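Local coordinates for protein dihydroorotase (Saccharomyces cerevisiae, PDB 7CA0) that catalyses the reversible, zinc-dependent cyclisation of N-carbamoyl-L-aspartate to dihydroorotate, the third step of de novo pyrimidine biosynthesis, at residues Cys11-His16 / Val35-Ile40. Sequence-based numbering, arbitrary orientation.
Sequences CDMHVH and VSIAYI. With ZN (zinc ion), chain E; FOT (5-fluoro-2,6-dioxo-1,2,3,6-tetrahydropyrimidine-4-carboxylic acid), chain G.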
# COMPACT_ATOMS: atom_id res chain seq x y z
N CYS A 11 -22.97 -5.07 -19.78
CA CYS A 11 -21.94 -4.12 -20.18
C CYS A 11 -20.78 -4.09 -19.21
O CYS A 11 -20.99 -3.97 -18.00
CB CYS A 11 -22.50 -2.71 -20.22
SG CYS A 11 -23.54 -2.46 -21.55
N ASP A 12 -19.58 -4.13 -19.76
CA ASP A 12 -18.35 -3.82 -19.04
C ASP A 12 -17.67 -2.68 -19.79
O ASP A 12 -17.02 -2.90 -20.81
CB ASP A 12 -17.44 -5.04 -18.95
CG ASP A 12 -16.18 -4.76 -18.15
OD1 ASP A 12 -15.93 -3.59 -17.76
OD2 ASP A 12 -15.41 -5.73 -17.93
N MET A 13 -17.80 -1.47 -19.26
CA MET A 13 -17.29 -0.27 -19.96
C MET A 13 -15.85 0.10 -19.60
O MET A 13 -15.49 1.25 -19.81
CB MET A 13 -18.26 0.89 -19.73
CG MET A 13 -19.64 0.61 -20.32
SD MET A 13 -19.63 -0.15 -21.96
CE MET A 13 -21.16 0.46 -22.64
N HIS A 14 -15.04 -0.83 -19.11
CA HIS A 14 -13.62 -0.58 -18.86
C HIS A 14 -12.87 -1.91 -18.91
O HIS A 14 -12.79 -2.62 -17.91
CB HIS A 14 -13.41 0.12 -17.52
CG HIS A 14 -12.07 0.78 -17.38
ND1 HIS A 14 -11.93 2.09 -17.00
CD2 HIS A 14 -10.82 0.30 -17.56
CE1 HIS A 14 -10.65 2.40 -16.95
NE2 HIS A 14 -9.95 1.33 -17.29
N VAL A 15 -12.32 -2.24 -20.09
CA VAL A 15 -11.71 -3.54 -20.36
C VAL A 15 -10.31 -3.34 -20.93
O VAL A 15 -10.10 -2.48 -21.79
CB VAL A 15 -12.58 -4.36 -21.35
CG1 VAL A 15 -11.81 -5.59 -21.86
CG2 VAL A 15 -13.88 -4.82 -20.68
N HIS A 16 -9.35 -4.12 -20.43
CA HIS A 16 -8.03 -4.22 -21.02
C HIS A 16 -7.78 -5.63 -21.53
O HIS A 16 -7.89 -6.59 -20.76
CB HIS A 16 -6.94 -3.86 -20.00
CG HIS A 16 -7.00 -2.44 -19.55
ND1 HIS A 16 -6.20 -1.46 -20.10
CD2 HIS A 16 -7.76 -1.83 -18.62
CE1 HIS A 16 -6.48 -0.30 -19.53
NE2 HIS A 16 -7.42 -0.50 -18.62
N VAL A 35 -20.17 -10.98 -19.89
CA VAL A 35 -20.24 -9.64 -20.47
C VAL A 35 -20.48 -9.79 -21.96
O VAL A 35 -19.76 -10.53 -22.64
CB VAL A 35 -18.97 -8.82 -20.21
CG1 VAL A 35 -19.00 -7.53 -21.02
CG2 VAL A 35 -18.82 -8.54 -18.71
N SER A 36 -21.50 -9.08 -22.45
CA SER A 36 -21.82 -9.03 -23.87
C SER A 36 -21.10 -7.89 -24.58
O SER A 36 -20.57 -8.09 -25.68
CB SER A 36 -23.33 -8.89 -24.08
OG SER A 36 -23.58 -8.70 -25.45
N ILE A 37 -21.06 -6.71 -23.95
CA ILE A 37 -20.51 -5.49 -24.54
C ILE A 37 -19.29 -5.03 -23.74
O ILE A 37 -19.36 -4.86 -22.52
CB ILE A 37 -21.57 -4.37 -24.57
CG1 ILE A 37 -22.83 -4.83 -25.30
CG2 ILE A 37 -21.01 -3.12 -25.20
CD1 ILE A 37 -24.03 -4.00 -25.00
N ALA A 38 -18.19 -4.77 -24.43
CA ALA A 38 -16.95 -4.38 -23.77
C ALA A 38 -16.39 -3.11 -24.41
O ALA A 38 -16.24 -3.05 -25.64
CB ALA A 38 -15.91 -5.51 -23.85
N TYR A 39 -16.09 -2.10 -23.59
CA TYR A 39 -15.35 -0.91 -24.03
C TYR A 39 -13.84 -1.16 -23.89
O TYR A 39 -13.35 -1.33 -22.77
CB TYR A 39 -15.76 0.31 -23.20
CG TYR A 39 -15.18 1.60 -23.72
CD1 TYR A 39 -15.56 2.12 -24.95
CD2 TYR A 39 -14.24 2.30 -22.98
CE1 TYR A 39 -15.02 3.30 -25.42
CE2 TYR A 39 -13.69 3.49 -23.45
CZ TYR A 39 -14.08 3.98 -24.67
OH TYR A 39 -13.55 5.16 -25.14
N ILE A 40 -13.12 -1.16 -25.02
CA ILE A 40 -11.73 -1.61 -25.07
C ILE A 40 -10.77 -0.42 -24.92
O ILE A 40 -10.82 0.54 -25.69
CB ILE A 40 -11.44 -2.38 -26.37
CG1 ILE A 40 -12.36 -3.60 -26.47
CG2 ILE A 40 -10.02 -2.87 -26.41
CD1 ILE A 40 -12.09 -4.64 -25.40
ZN ZN E . -8.00 0.66 -17.02
C2 FOT G . -3.73 -1.27 -17.57
C6 FOT G . -3.08 -1.99 -15.55
C5 FOT G . -3.86 -0.99 -14.93
O2 FOT G . -3.65 -1.43 -18.72
N3 FOT G . -4.53 -0.26 -17.09
N1 FOT G . -3.01 -2.13 -16.83
O6 FOT G . -2.42 -2.80 -15.00
F5 FOT G . -3.95 -0.83 -13.58
C4 FOT G . -4.63 -0.08 -15.79
C41 FOT G . -5.50 1.05 -15.20
O42 FOT G . -5.80 2.07 -15.85
O41 FOT G . -5.96 1.00 -14.03
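Parallel strands 11-15 and 37-40 pair side by side in the TIM-type barrel of this amidohydrolase, and the C-terminal end of the first leads into the HxH zinc motif, His14 and His16. Three backbone bonds join them. Asp12 N gives a nearly straight bond to Ile37 O (2.9 Å), Tyr39 N reaches Asp12 O, and Val15 N meets Tyr39 O in a bent bond (N-H...O 135°). Between the last two the register slips by one residue at a beta bulge, where the chain turns a corner at Met13.

On one face Cys11 SG lies against Ile37 CD1 at 3.8 Å, and helix 300-312 packs against both. On the Asp12 and Ala38 face, loop residue Val35 puts CG1 3.6 Å from Asp12 CB. Val15 straddles two neighbours: CG2 meets Ala38 CB, and CG1, anti to the backbone N (chi1 168°), meets Ile40 CD1 at 3.7 Å. Ile30 of helix 29-32 covers Val15, Val35 and Ala38. At the corner the Met13 and Tyr39 side chains cross at about a right angle, SD nearest Tyr39 CB.

Asp12 begins an Asx turn. Its OD1 accepts His14 N from above the carboxylate plane at 3.2 Å and also takes Ser257 N, while OD2 accepts from Gln280. His14 and His16 both bind one zinc through NE2 (2.1 Å each), and Asp258 is a further ligand. Glu179 bonds His14 ND1 and zinc binds NE2, holding the ring at both nitrogens. O2 of the bound 5-fluoroorotate lies over one face of the His16 ring, 2.9 Å from ND1, with N3 above the same face, toward the rim.

The buried carboxylate of Asp12, in the second shell, thus ties down the His14 backbone, and Glu179 probably makes His14 a more electron-rich zinc ligand.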